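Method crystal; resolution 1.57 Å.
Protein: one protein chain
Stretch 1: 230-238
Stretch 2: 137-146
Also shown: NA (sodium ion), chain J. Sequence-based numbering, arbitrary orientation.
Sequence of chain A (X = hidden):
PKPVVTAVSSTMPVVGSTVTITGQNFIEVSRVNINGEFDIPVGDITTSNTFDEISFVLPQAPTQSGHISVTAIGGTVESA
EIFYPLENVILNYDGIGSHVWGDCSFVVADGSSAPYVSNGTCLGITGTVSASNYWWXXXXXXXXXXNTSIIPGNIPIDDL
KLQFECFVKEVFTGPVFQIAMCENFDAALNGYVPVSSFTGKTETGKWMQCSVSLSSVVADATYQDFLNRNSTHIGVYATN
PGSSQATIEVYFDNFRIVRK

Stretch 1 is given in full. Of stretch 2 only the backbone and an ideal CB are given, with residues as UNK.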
# COMPACT_ATOMS: atom_id res chain seq x y z
N ASN A 230 19.02 14.09 -6.02
CA ASN A 230 19.09 15.05 -4.92
C ASN A 230 17.79 15.87 -4.78
O ASN A 230 17.78 17.12 -4.70
CB ASN A 230 20.31 15.94 -5.09
CG ASN A 230 21.63 15.14 -5.08
OD1 ASN A 230 21.68 14.05 -4.49
ND2 ASN A 230 22.66 15.67 -5.71
N SER A 231 16.68 15.14 -4.77
CA SER A 231 15.35 15.71 -4.60
C SER A 231 14.51 14.78 -3.76
O SER A 231 14.51 13.57 -4.00
CB SER A 231 14.67 15.92 -5.94
OG SER A 231 13.30 16.28 -5.75
N THR A 232 13.82 15.31 -2.77
CA THR A 232 12.92 14.47 -1.98
C THR A 232 11.46 14.60 -2.40
O THR A 232 10.58 14.10 -1.71
CB THR A 232 13.05 14.77 -0.49
OG1 THR A 232 13.05 16.17 -0.28
CG2 THR A 232 14.37 14.20 0.05
N HIS A 233 11.21 15.18 -3.57
CA HIS A 233 9.84 15.28 -4.07
C HIS A 233 9.18 13.94 -4.33
O HIS A 233 9.71 13.09 -5.04
CB HIS A 233 9.82 16.09 -5.36
CG HIS A 233 8.52 16.05 -6.10
ND1 HIS A 233 8.41 15.57 -7.38
CD2 HIS A 233 7.29 16.47 -5.74
CE1 HIS A 233 7.16 15.69 -7.79
NE2 HIS A 233 6.46 16.23 -6.81
N ILE A 234 7.97 13.77 -3.78
CA ILE A 234 7.01 12.80 -4.28
C ILE A 234 5.70 13.55 -4.38
O ILE A 234 5.34 14.28 -3.45
CB ILE A 234 6.90 11.53 -3.39
CG1 ILE A 234 5.87 10.56 -3.96
CG2 ILE A 234 6.58 11.89 -1.94
CD1 ILE A 234 5.84 9.21 -3.26
N GLY A 235 4.99 13.36 -5.49
CA GLY A 235 3.75 14.09 -5.73
C GLY A 235 2.67 13.14 -6.18
O GLY A 235 2.92 12.22 -6.96
N VAL A 236 1.47 13.35 -5.66
CA VAL A 236 0.27 12.60 -6.04
C VAL A 236 -0.75 13.63 -6.55
O VAL A 236 -1.13 14.55 -5.83
CB VAL A 236 -0.30 11.79 -4.87
CG1 VAL A 236 -1.61 11.09 -5.25
CG2 VAL A 236 0.73 10.77 -4.37
N TYR A 237 -1.15 13.50 -7.81
CA TYR A 237 -1.97 14.54 -8.46
C TYR A 237 -3.20 13.91 -9.08
O TYR A 237 -3.09 12.97 -9.85
CB TYR A 237 -1.19 15.27 -9.55
CG TYR A 237 0.17 15.79 -9.15
CD1 TYR A 237 1.27 14.93 -9.11
CD2 TYR A 237 0.37 17.13 -8.84
CE1 TYR A 237 2.51 15.39 -8.77
CE2 TYR A 237 1.61 17.60 -8.48
CZ TYR A 237 2.68 16.72 -8.45
OH TYR A 237 3.93 17.18 -8.09
N ALA A 238 -4.37 14.47 -8.78
CA ALA A 238 -5.61 13.96 -9.35
C ALA A 238 -6.14 14.93 -10.40
O ALA A 238 -6.17 16.14 -10.18
CB ALA A 238 -6.67 13.75 -8.26
N UNK A 137 -6.81 18.49 -7.51
CA UNK A 137 -6.34 18.27 -6.14
C UNK A 137 -5.08 17.45 -6.17
O UNK A 137 -4.88 16.60 -7.04
CB UNK A 137 -7.41 17.58 -5.29
N UNK A 138 -4.19 17.73 -5.21
CA UNK A 138 -2.87 17.12 -5.23
C UNK A 138 -2.15 17.33 -3.91
O UNK A 138 -2.53 18.19 -3.11
CB UNK A 138 -2.04 17.69 -6.38
N UNK A 139 -1.11 16.54 -3.70
CA UNK A 139 -0.16 16.78 -2.62
C UNK A 139 1.26 16.70 -3.17
O UNK A 139 1.65 15.67 -3.71
CB UNK A 139 -0.36 15.78 -1.48
N UNK A 140 1.99 17.80 -3.03
CA UNK A 140 3.43 17.85 -3.25
C UNK A 140 4.05 17.61 -1.89
O UNK A 140 3.89 18.42 -0.98
CB UNK A 140 3.89 19.17 -3.87
N UNK A 141 4.75 16.48 -1.75
CA UNK A 141 5.33 16.09 -0.47
C UNK A 141 6.83 15.89 -0.55
O UNK A 141 7.40 15.85 -1.64
CB UNK A 141 4.67 14.81 0.04
N UNK A 142 7.46 15.80 0.62
CA UNK A 142 8.86 15.43 0.75
C UNK A 142 8.89 14.03 1.33
O UNK A 142 8.28 13.75 2.36
CB UNK A 142 9.64 16.42 1.62
N UNK A 143 9.55 13.13 0.61
CA UNK A 143 9.73 11.77 1.03
C UNK A 143 10.99 11.66 1.87
O UNK A 143 11.91 12.48 1.76
CB UNK A 143 9.79 10.83 -0.18
N UNK A 144 11.04 10.63 2.69
CA UNK A 144 12.28 10.17 3.31
C UNK A 144 12.68 8.90 2.61
O UNK A 144 12.08 7.85 2.84
CB UNK A 144 12.13 9.95 4.82
N UNK A 145 13.62 8.98 1.67
CA UNK A 145 13.93 7.80 0.86
C UNK A 145 14.50 6.71 1.75
O UNK A 145 15.10 6.98 2.79
CB UNK A 145 14.91 8.14 -0.26
N UNK A 146 14.32 5.46 1.32
CA UNK A 146 14.80 4.30 2.07
C UNK A 146 16.32 4.37 2.16
O UNK A 146 17.01 4.66 1.18
CB UNK A 146 14.35 2.99 1.41
NA NA J . 20.37 12.97 -2.39

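Residues 137-142 form a strand antiparallel to 233-238; as in any extended strand, their CB atoms alternate between the face carrying H233 and Y237 and the face carrying I234, V236 and A238. Main-chain pairing admits many residues; the side chains of stretch 1 narrow the choice.

Position 137 sends its CB to the I234 face, 4.9 Å from A238 CB. A methyl group makes no polar demand, and almost any side chain would fit. The deposited K137 leads its chain away. Whatever the side chain, A238 N donates to K137 O at 2.8 Å.

At position 138 the CB lies on the other face, a tight 3.5 Å from Y237 CD2. The side chain must turn off the ring at once, which a flexible chain can do. The end of Q138 leads away from stretch 1. Its NE2 donates to a water at 3.0 Å, and that water donates to A238 O at 2.9 Å.

Position 139 pairs with V236 through two main-chain bonds. Its CB points to the face of V236, where small or beta-branched residues would all be plausible. It is S139: V236 N donates to S139 O at 3.0 Å, and S139 N to V236 O at 2.9 Å.

Position 140 lies opposite G235, where no side chain fills the face; the H233 ring and the Y237 hydroxyl border the space. A flat aromatic would suit it, though a long aliphatic chain could serve. Y140, with chi1 t, brings its ring close to H233, so that H233 CD2 sits over one ring face, 3.2 Å from Y140 CE2. The ring centroids are 4.2 Å apart, with the planes inclined at 32°.

The CB of position 141 comes within 3.6 Å of I234 O, so a small residue is favoured, and a hydroxyl could reach nearby polar groups. In S141, OG donates to a second water at 2.9 Å; that water donates to I234 O at 2.9 Å and to S139 O at 2.7 Å. S141 OG also lies 2.9 Å from S139 OG.

Position 142 places its CB 3.9 Å from T232 OG1, a hydroxyl that invites a short polar partner such as Asn, Asp or Ser. N142 uses its carbonyl: T232 OG1 donates to N142 OD1 at 2.8 Å.

Past the strand, the position 143 CB lies near T232 O and I234 CG2, favouring something small and apolar. A143 places CB 3.8 Å from I234 CG2, while A143 N donates to T232 O at 2.7 Å.

Position 144 points away and could be almost anything, commonly polar; it is Q144.

At position 145 the CB is beyond reach, but S231 O offers an acceptor to a long side chain with a donor. W145 spans the gap: NE1 donates to S231 O at 2.9 Å, and CH2 lies 4.4 Å from I234 CB.

Position 146 is out of reach and unconstrained; it is V146.

Stretch 2, residues 137-146: KQSYSNAQWV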
# COMPACT_ATOMS: atom_id res chain seq x y z
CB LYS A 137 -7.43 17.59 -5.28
CG LYS A 137 -8.55 18.56 -4.93
CD LYS A 137 -9.52 18.07 -3.86
CE LYS A 137 -10.53 19.17 -3.57
NZ LYS A 137 -11.41 18.81 -2.42
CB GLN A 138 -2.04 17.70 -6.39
CG GLN A 138 -1.73 19.21 -6.27
CD GLN A 138 -2.92 20.13 -6.44
OE1 GLN A 138 -3.17 21.01 -5.61
NE2 GLN A 138 -3.62 20.00 -7.56
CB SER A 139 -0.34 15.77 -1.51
OG SER A 139 0.71 15.87 -0.56
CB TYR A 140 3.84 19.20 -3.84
CG TYR A 140 5.31 19.32 -4.22
CD1 TYR A 140 6.31 19.30 -3.26
CD2 TYR A 140 5.68 19.50 -5.54
CE1 TYR A 140 7.65 19.43 -3.61
CE2 TYR A 140 7.01 19.64 -5.90
CZ TYR A 140 7.97 19.60 -4.93
OH TYR A 140 9.31 19.73 -5.27
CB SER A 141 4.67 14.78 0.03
OG SER A 141 3.31 14.98 0.37
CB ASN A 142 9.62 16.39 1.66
CG ASN A 142 10.11 17.63 0.93
OD1 ASN A 142 10.67 17.55 -0.16
ND2 ASN A 142 9.89 18.77 1.53
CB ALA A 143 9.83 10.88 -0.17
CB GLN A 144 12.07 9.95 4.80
CG GLN A 144 13.30 9.47 5.53
CD GLN A 144 13.02 9.18 6.99
OE1 GLN A 144 13.44 8.15 7.52
NE2 GLN A 144 12.32 10.09 7.65
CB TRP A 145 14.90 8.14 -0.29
CG TRP A 145 14.42 9.24 -1.22
CD1 TRP A 145 15.09 10.38 -1.50
CD2 TRP A 145 13.18 9.32 -1.95
NE1 TRP A 145 14.37 11.17 -2.36
CE2 TRP A 145 13.19 10.55 -2.66
CE3 TRP A 145 12.07 8.47 -2.11
CZ2 TRP A 145 12.14 10.96 -3.48
CZ3 TRP A 145 11.03 8.89 -2.93
CH2 TRP A 145 11.07 10.13 -3.60
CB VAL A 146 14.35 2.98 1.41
CG1 VAL A 146 14.81 1.79 2.25
CG2 VAL A 146 12.84 2.96 1.24
O HOH W 1 -4.11 18.12 -9.91
O HOH W 2 2.80 13.75 -2.18
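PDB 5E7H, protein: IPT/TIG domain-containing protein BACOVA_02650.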